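Sulfate transporter 4.1, chloroplastic (Arabidopsis thaliana, PDB 7LHV) cotransports sulfate with protons across a membrane as a secondary active symporter of the SLC26A/SulP family and may help to regulate sulfate assimilation. Local coordinates at residues K226-Y231 with L434-I439; P111-Y116 with Y126-S131; I267-K272 with V438-S443. One frame throughout, in Å; residues are numbered along the deposited sequence.

Interaction 1. Residues K226-Y231 with L434-I439; sequences KYFLGY and LAAIVI
Phe228 and Tyr227 both carry CG anti to their own carbonyl carbon (chi1 -77° and -62°); from these starting points Tyr227 meets Ala435, and Phe228 meets Ala435, Ala436 and Ile439. The Phe228 CA–CB bond leaves to the flank of the contact, not at the partner, yet the ring tip reaches the opposing helix, where CZ lies 3.6 Å from Ala436 CB, which sits at the ring edge in its plane. Ile439 meets the same ring tip to tip and over one face: its CD1 is 4.2 Å from the Phe228 ring centroid, 23° off the normal, displaced toward the rim in a CH-pi contact. Tyr227 offers its CB, 3.5 Å from Ala435 CB, and the CG/CD2 side of the ring, which that methyl approaches obliquely. Two adjacent alanines thus give the aromatic pair a low surface, and no hydrogen bond crosses. The helix stops just beyond: Gly230, at positive phi, is the first residue outside helical geometry. Around this apolar join of helix 206-229 to helix 431-443, within the membrane domain of the sulfate permease family, helix 255-277 touches Phe228 through Phe258 and Ala436 through Ile264, while helix 91-119 meets Tyr227 through Lys118.

Interaction 2. Residues P111-Y116 with Y126-S131; sequences PQAMSY and YGLYSS
Gly127 meets Ala113 where helices 91-119 and 125-141, consecutive in the chain, form a hairpin of steeply inclined arms. Both arms are predicted transmembrane helices of the sulfate permease domain. The short axes approach to 7.6 Å with 123° between their directions. Having no side chain, Gly127 allows its CA to come within 4.7 Å of Ala113 CA, the nearest backbone approach of the two segments. Its CA also faces the Ala113 carbonyl in a CA-H...O contact, with CA to O of 3.6 Å and 159° at the hydrogen. Leu128 comes next. Its CG lies anti to the carbonyl carbon (chi1 -65°), and although its CA–CB bond leaves to the flank of the contact, the branch end approaches the partner: CD2 is 4.1 Å from Ala113 CB, while CG lies 4.3 Å from Met114 CG. One turn after Gly127, Ser131 directs its CB inward and brings OG to 3.7 Å from the same Ala113 CB. The Ala113 methyl therefore sits among glycine, leucine and serine, and no hydrogen bond passes between the two segments, which meet by packing. Helix 406-426 packs on Leu128 through Leu419 and Phe426, the latter also reaching Met114; the loop residue Pro151 touches Ser131; and helix 284-300 meets Pro111 on the first arm.

Interaction 3. Residues I267-K272 with V438-S443; sequences ILQVMK and VISAVS
Ser440 and Lys272 dominate this pairing of two helices that run in broadly the same direction in the membrane domain of the sulfate permease family. The axes of the short segments stand 10.0 Å apart at 39°, and the nearest alpha carbons, those of Gln269 and Ser440, are 6.5 Å apart. Ser440, with the largest area buried, points CB at helix 255-277. Its short side chain is packed by Leu268, whose CD2 lies 4.0 Å from Ser440 CB. Lys272, one turn after Leu268, reaches across. Its CG is anti to the backbone N, and after two extended torsions the chain bends at chi3 (74°), a turn that sets CE before NZ reaches Ser440 O in a weak hydrogen bond of 3.2 Å. Gln269 is extended beyond CG, and its NE2 lies 3.7 Å from Ser443 OG. This face is thus polar and partly exposed, with aliphatic cover from Leu268. Arg285 of helix 284-300 also touches Lys272. Ser443 OG donates back within its own helix to Ser440 O over 3.0 Å, tilted 32° from the carbonyl plane, so the oxygen met by the lysine also has a serine hydroxyl donor.

In the fold
Helix 431-443 ties the set together: interactions 1 and 3 share Val438 and Ile439, their centres are about 12 Å apart, and Leu268 CD2 of interaction 3 packs 3.8 Å from Ile437 CG1 of interaction 1. Interaction 2 closes earlier in the chain, yet its first helix lies against the same one, with Ser115 CB 3.5 Å from Val438 CG2 and Tyr116 touching Ala441. Its centre is about 16 Å from that of interaction 1 and 17 Å from that of interaction 3. None of the six segments includes a residue of the bound-lipid pockets; Val208, in a pocket for the sphingosine-type phospholipid, lies on helix 206-229 near the end opposite interaction 1.

Interaction 1. Residues K226-Y231 with L434-I439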
# COMPACT_ATOMS: atom_id res chain seq x y z
N LYS A 226 -12.67 9.51 -35.21
CA LYS A 226 -14.03 9.88 -35.59
C LYS A 226 -14.06 11.11 -36.48
O LYS A 226 -14.96 11.25 -37.32
CB LYS A 226 -14.89 10.10 -34.34
CG LYS A 226 -14.64 11.41 -33.62
CD LYS A 226 -15.38 11.46 -32.30
CE LYS A 226 -15.05 12.72 -31.52
NZ LYS A 226 -15.63 12.69 -30.16
N TYR A 227 -13.10 12.02 -36.32
CA TYR A 227 -13.03 13.17 -37.21
C TYR A 227 -12.59 12.76 -38.61
O TYR A 227 -13.04 13.34 -39.60
CB TYR A 227 -12.07 14.22 -36.64
CG TYR A 227 -12.51 14.77 -35.30
CD1 TYR A 227 -13.49 15.74 -35.22
CD2 TYR A 227 -11.95 14.30 -34.12
CE1 TYR A 227 -13.89 16.25 -34.00
CE2 TYR A 227 -12.35 14.79 -32.90
CZ TYR A 227 -13.32 15.77 -32.84
OH TYR A 227 -13.73 16.26 -31.63
N PHE A 228 -11.70 11.77 -38.70
CA PHE A 228 -11.34 11.22 -40.00
C PHE A 228 -12.54 10.57 -40.67
O PHE A 228 -12.78 10.75 -41.87
CB PHE A 228 -10.21 10.21 -39.86
CG PHE A 228 -8.85 10.82 -39.64
CD1 PHE A 228 -8.72 12.11 -39.17
CD2 PHE A 228 -7.71 10.10 -39.92
CE1 PHE A 228 -7.47 12.66 -38.97
CE2 PHE A 228 -6.46 10.65 -39.72
CZ PHE A 228 -6.35 11.93 -39.24
N LEU A 229 -13.31 9.80 -39.90
CA LEU A 229 -14.46 9.09 -40.46
C LEU A 229 -15.52 10.06 -40.96
O LEU A 229 -16.11 9.86 -42.03
CB LEU A 229 -15.06 8.15 -39.42
CG LEU A 229 -14.16 7.01 -38.94
CD1 LEU A 229 -14.85 6.21 -37.86
CD2 LEU A 229 -13.77 6.11 -40.11
N GLY A 230 -15.77 11.13 -40.21
CA GLY A 230 -16.74 12.13 -40.59
C GLY A 230 -18.08 12.04 -39.90
O GLY A 230 -18.92 12.93 -40.09
N TYR A 231 -18.31 11.01 -39.09
CA TYR A 231 -19.55 10.86 -38.35
C TYR A 231 -19.25 10.66 -36.88
O TYR A 231 -18.22 10.09 -36.51
CB TYR A 231 -20.41 9.70 -38.88
CG TYR A 231 -19.69 8.37 -38.94
CD1 TYR A 231 -19.67 7.52 -37.85
CD2 TYR A 231 -19.05 7.96 -40.10
CE1 TYR A 231 -19.03 6.30 -37.90
CE2 TYR A 231 -18.41 6.74 -40.16
CZ TYR A 231 -18.40 5.92 -39.06
OH TYR A 231 -17.75 4.70 -39.12
N LEU A 434 -6.78 18.99 -36.79
CA LEU A 434 -6.50 18.88 -35.36
C LEU A 434 -6.51 17.42 -34.92
O LEU A 434 -5.70 17.01 -34.08
CB LEU A 434 -7.52 19.69 -34.57
CG LEU A 434 -7.63 21.18 -34.93
CD1 LEU A 434 -8.56 21.88 -33.96
CD2 LEU A 434 -6.26 21.84 -34.93
N ALA A 435 -7.43 16.62 -35.46
CA ALA A 435 -7.44 15.20 -35.15
C ALA A 435 -6.15 14.53 -35.59
O ALA A 435 -5.59 13.69 -34.87
CB ALA A 435 -8.64 14.52 -35.80
N ALA A 436 -5.66 14.88 -36.78
CA ALA A 436 -4.40 14.32 -37.26
C ALA A 436 -3.24 14.75 -36.38
O ALA A 436 -2.32 13.96 -36.13
CB ALA A 436 -4.15 14.74 -38.71
N ILE A 437 -3.26 15.99 -35.90
CA ILE A 437 -2.21 16.46 -35.00
C ILE A 437 -2.22 15.66 -33.70
O ILE A 437 -1.16 15.25 -33.20
CB ILE A 437 -2.35 17.97 -34.73
CG1 ILE A 437 -1.96 18.76 -35.98
CG2 ILE A 437 -1.49 18.38 -33.56
CD1 ILE A 437 -2.29 20.22 -35.88
N VAL A 438 -3.40 15.41 -33.14
CA VAL A 438 -3.49 14.62 -31.91
C VAL A 438 -3.00 13.19 -32.15
O VAL A 438 -2.28 12.61 -31.32
CB VAL A 438 -4.92 14.63 -31.35
CG1 VAL A 438 -5.01 13.74 -30.12
CG2 VAL A 438 -5.33 16.03 -30.99
N ILE A 439 -3.39 12.60 -33.28
CA ILE A 439 -2.97 11.24 -33.59
C ILE A 439 -1.46 11.16 -33.73
O ILE A 439 -0.82 10.23 -33.22
CB ILE A 439 -3.69 10.73 -34.85
CG1 ILE A 439 -5.17 10.49 -34.57
CG2 ILE A 439 -3.04 9.46 -35.36
CD1 ILE A 439 -5.97 10.18 -35.81

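Interaction 2. Residues P111-Y116 with Y126-S131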
# COMPACT_ATOMS: atom_id res chain seq x y z
N PRO A 111 -0.87 25.10 -32.27
CA PRO A 111 -1.74 24.06 -32.84
C PRO A 111 -1.95 22.88 -31.91
O PRO A 111 -3.05 22.33 -31.85
CB PRO A 111 -1.00 23.66 -34.12
CG PRO A 111 0.40 23.96 -33.85
CD PRO A 111 0.39 25.21 -33.03
N GLN A 112 -0.91 22.48 -31.18
CA GLN A 112 -1.06 21.39 -30.23
C GLN A 112 -2.01 21.77 -29.10
O GLN A 112 -2.79 20.94 -28.63
CB GLN A 112 0.30 20.99 -29.66
CG GLN A 112 1.07 20.02 -30.54
CD GLN A 112 2.17 19.32 -29.78
OE1 GLN A 112 2.64 19.80 -28.75
NE2 GLN A 112 2.60 18.17 -30.30
N ALA A 113 -1.96 23.03 -28.65
CA ALA A 113 -2.88 23.48 -27.61
C ALA A 113 -4.32 23.39 -28.09
O ALA A 113 -5.19 22.88 -27.38
CB ALA A 113 -2.53 24.90 -27.19
N MET A 114 -4.60 23.89 -29.30
CA MET A 114 -5.97 23.80 -29.81
C MET A 114 -6.40 22.35 -30.00
O MET A 114 -7.54 21.99 -29.69
CB MET A 114 -6.11 24.58 -31.11
CG MET A 114 -5.94 26.08 -30.96
SD MET A 114 -6.19 26.96 -32.51
CE MET A 114 -4.67 26.57 -33.37
N SER A 115 -5.50 21.50 -30.51
CA SER A 115 -5.85 20.10 -30.73
C SER A 115 -6.15 19.39 -29.42
O SER A 115 -7.11 18.61 -29.34
CB SER A 115 -4.71 19.40 -31.47
OG SER A 115 -4.42 20.05 -32.69
N TYR A 116 -5.35 19.64 -28.39
CA TYR A 116 -5.60 19.01 -27.09
C TYR A 116 -6.87 19.54 -26.45
O TYR A 116 -7.58 18.78 -25.78
CB TYR A 116 -4.41 19.23 -26.17
CG TYR A 116 -3.16 18.51 -26.60
CD1 TYR A 116 -3.23 17.32 -27.31
CD2 TYR A 116 -1.90 19.02 -26.31
CE1 TYR A 116 -2.09 16.66 -27.71
CE2 TYR A 116 -0.76 18.37 -26.70
CZ TYR A 116 -0.86 17.19 -27.40
OH TYR A 116 0.28 16.54 -27.80
N TYR A 126 -9.95 27.30 -25.44
CA TYR A 126 -9.58 27.03 -24.06
C TYR A 126 -8.24 26.32 -23.94
O TYR A 126 -7.69 26.25 -22.84
CB TYR A 126 -10.68 26.25 -23.35
CG TYR A 126 -11.81 27.14 -22.91
CD1 TYR A 126 -11.79 27.76 -21.67
CD2 TYR A 126 -12.87 27.42 -23.76
CE1 TYR A 126 -12.81 28.60 -21.28
CE2 TYR A 126 -13.90 28.25 -23.37
CZ TYR A 126 -13.86 28.84 -22.13
OH TYR A 126 -14.88 29.67 -21.74
N GLY A 127 -7.72 25.77 -25.04
CA GLY A 127 -6.34 25.32 -25.02
C GLY A 127 -5.36 26.48 -24.91
O GLY A 127 -4.44 26.45 -24.09
N LEU A 128 -5.58 27.53 -25.70
CA LEU A 128 -4.68 28.67 -25.68
C LEU A 128 -4.66 29.34 -24.31
O LEU A 128 -3.60 29.71 -23.81
CB LEU A 128 -5.07 29.68 -26.76
CG LEU A 128 -4.94 29.19 -28.20
CD1 LEU A 128 -5.32 30.29 -29.17
CD2 LEU A 128 -3.53 28.70 -28.47
N TYR A 129 -5.84 29.49 -23.70
CA TYR A 129 -5.89 29.97 -22.32
C TYR A 129 -5.03 29.11 -21.42
O TYR A 129 -4.23 29.62 -20.62
CB TYR A 129 -7.34 29.98 -21.82
CG TYR A 129 -8.28 30.90 -22.57
CD1 TYR A 129 -7.79 31.95 -23.34
CD2 TYR A 129 -9.65 30.72 -22.50
CE1 TYR A 129 -8.65 32.79 -24.02
CE2 TYR A 129 -10.51 31.55 -23.18
CZ TYR A 129 -10.01 32.58 -23.94
OH TYR A 129 -10.87 33.42 -24.61
N SER A 130 -5.13 27.78 -21.57
CA SER A 130 -4.36 26.86 -20.76
C SER A 130 -2.86 26.96 -21.02
O SER A 130 -2.08 26.39 -20.25
CB SER A 130 -4.83 25.43 -20.99
OG SER A 130 -4.17 24.53 -20.12
N SER A 131 -2.45 27.64 -22.08
CA SER A 131 -1.04 27.90 -22.33
C SER A 131 -0.64 29.34 -22.03
O SER A 131 0.55 29.64 -22.05
CB SER A 131 -0.69 27.58 -23.79
OG SER A 131 -0.91 26.22 -24.08

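Interaction 3. Residues I267-K272 with V438-S443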
# COMPACT_ATOMS: atom_id res chain seq x y z
N ILE A 267 1.99 13.44 -43.76
CA ILE A 267 2.96 14.52 -43.86
C ILE A 267 3.60 14.80 -42.51
O ILE A 267 4.81 14.98 -42.40
CB ILE A 267 2.31 15.78 -44.46
CG1 ILE A 267 1.95 15.56 -45.92
CG2 ILE A 267 3.23 16.98 -44.31
CD1 ILE A 267 3.14 15.31 -46.81
N LEU A 268 2.78 14.84 -41.45
CA LEU A 268 3.30 15.11 -40.12
C LEU A 268 4.28 14.03 -39.67
O LEU A 268 5.35 14.34 -39.13
CB LEU A 268 2.15 15.23 -39.12
CG LEU A 268 1.65 16.63 -38.77
CD1 LEU A 268 1.31 17.41 -40.02
CD2 LEU A 268 0.44 16.54 -37.85
N GLN A 269 3.93 12.76 -39.90
CA GLN A 269 4.81 11.68 -39.48
C GLN A 269 6.10 11.66 -40.29
O GLN A 269 7.17 11.39 -39.75
CB GLN A 269 4.08 10.34 -39.56
CG GLN A 269 3.30 10.01 -38.30
CD GLN A 269 2.68 8.62 -38.35
OE1 GLN A 269 2.62 7.99 -39.40
NE2 GLN A 269 2.22 8.15 -37.20
N VAL A 270 6.01 11.95 -41.59
CA VAL A 270 7.21 12.01 -42.42
C VAL A 270 8.12 13.13 -41.94
O VAL A 270 9.34 12.95 -41.83
CB VAL A 270 6.82 12.19 -43.90
CG1 VAL A 270 7.99 12.76 -44.70
CG2 VAL A 270 6.38 10.86 -44.49
N MET A 271 7.55 14.31 -41.65
CA MET A 271 8.36 15.42 -41.16
C MET A 271 9.01 15.07 -39.83
O MET A 271 10.19 15.37 -39.62
CB MET A 271 7.49 16.67 -41.02
CG MET A 271 7.13 17.32 -42.34
SD MET A 271 6.01 18.72 -42.13
CE MET A 271 7.10 19.92 -41.37
N LYS A 272 8.26 14.45 -38.92
CA LYS A 272 8.81 14.09 -37.62
C LYS A 272 9.95 13.08 -37.76
O LYS A 272 10.99 13.21 -37.11
CB LYS A 272 7.71 13.55 -36.71
CG LYS A 272 8.21 13.00 -35.39
CD LYS A 272 7.06 12.72 -34.44
CE LYS A 272 6.31 11.47 -34.85
NZ LYS A 272 5.32 11.05 -33.81
N VAL A 438 -3.40 15.41 -33.14
CA VAL A 438 -3.49 14.62 -31.91
C VAL A 438 -3.00 13.19 -32.15
O VAL A 438 -2.28 12.61 -31.32
CB VAL A 438 -4.92 14.63 -31.35
CG1 VAL A 438 -5.01 13.74 -30.12
CG2 VAL A 438 -5.33 16.03 -30.99
N ILE A 439 -3.39 12.60 -33.28
CA ILE A 439 -2.97 11.24 -33.59
C ILE A 439 -1.46 11.16 -33.73
O ILE A 439 -0.82 10.23 -33.22
CB ILE A 439 -3.69 10.73 -34.85
CG1 ILE A 439 -5.17 10.49 -34.57
CG2 ILE A 439 -3.04 9.46 -35.36
CD1 ILE A 439 -5.97 10.18 -35.81
N SER A 440 -0.86 12.14 -34.42
CA SER A 440 0.59 12.17 -34.55
C SER A 440 1.27 12.36 -33.20
O SER A 440 2.32 11.76 -32.94
CB SER A 440 1.00 13.28 -35.52
OG SER A 440 2.40 13.43 -35.55
N ALA A 441 0.69 13.20 -32.34
CA ALA A 441 1.28 13.43 -31.03
C ALA A 441 1.26 12.17 -30.18
O ALA A 441 2.22 11.89 -29.46
CB ALA A 441 0.55 14.56 -30.32
N VAL A 442 0.17 11.40 -30.24
CA VAL A 442 0.05 10.21 -29.40
C VAL A 442 0.61 8.95 -30.04
O VAL A 442 0.70 7.91 -29.37
CB VAL A 442 -1.41 9.95 -29.00
CG1 VAL A 442 -1.99 11.17 -28.31
CG2 VAL A 442 -2.23 9.56 -30.21
N SER A 443 0.99 9.00 -31.32
CA SER A 443 1.63 7.83 -31.93
C SER A 443 2.96 7.51 -31.26
O SER A 443 3.34 6.34 -31.18
CB SER A 443 1.83 8.06 -33.42
OG SER A 443 2.96 8.87 -33.66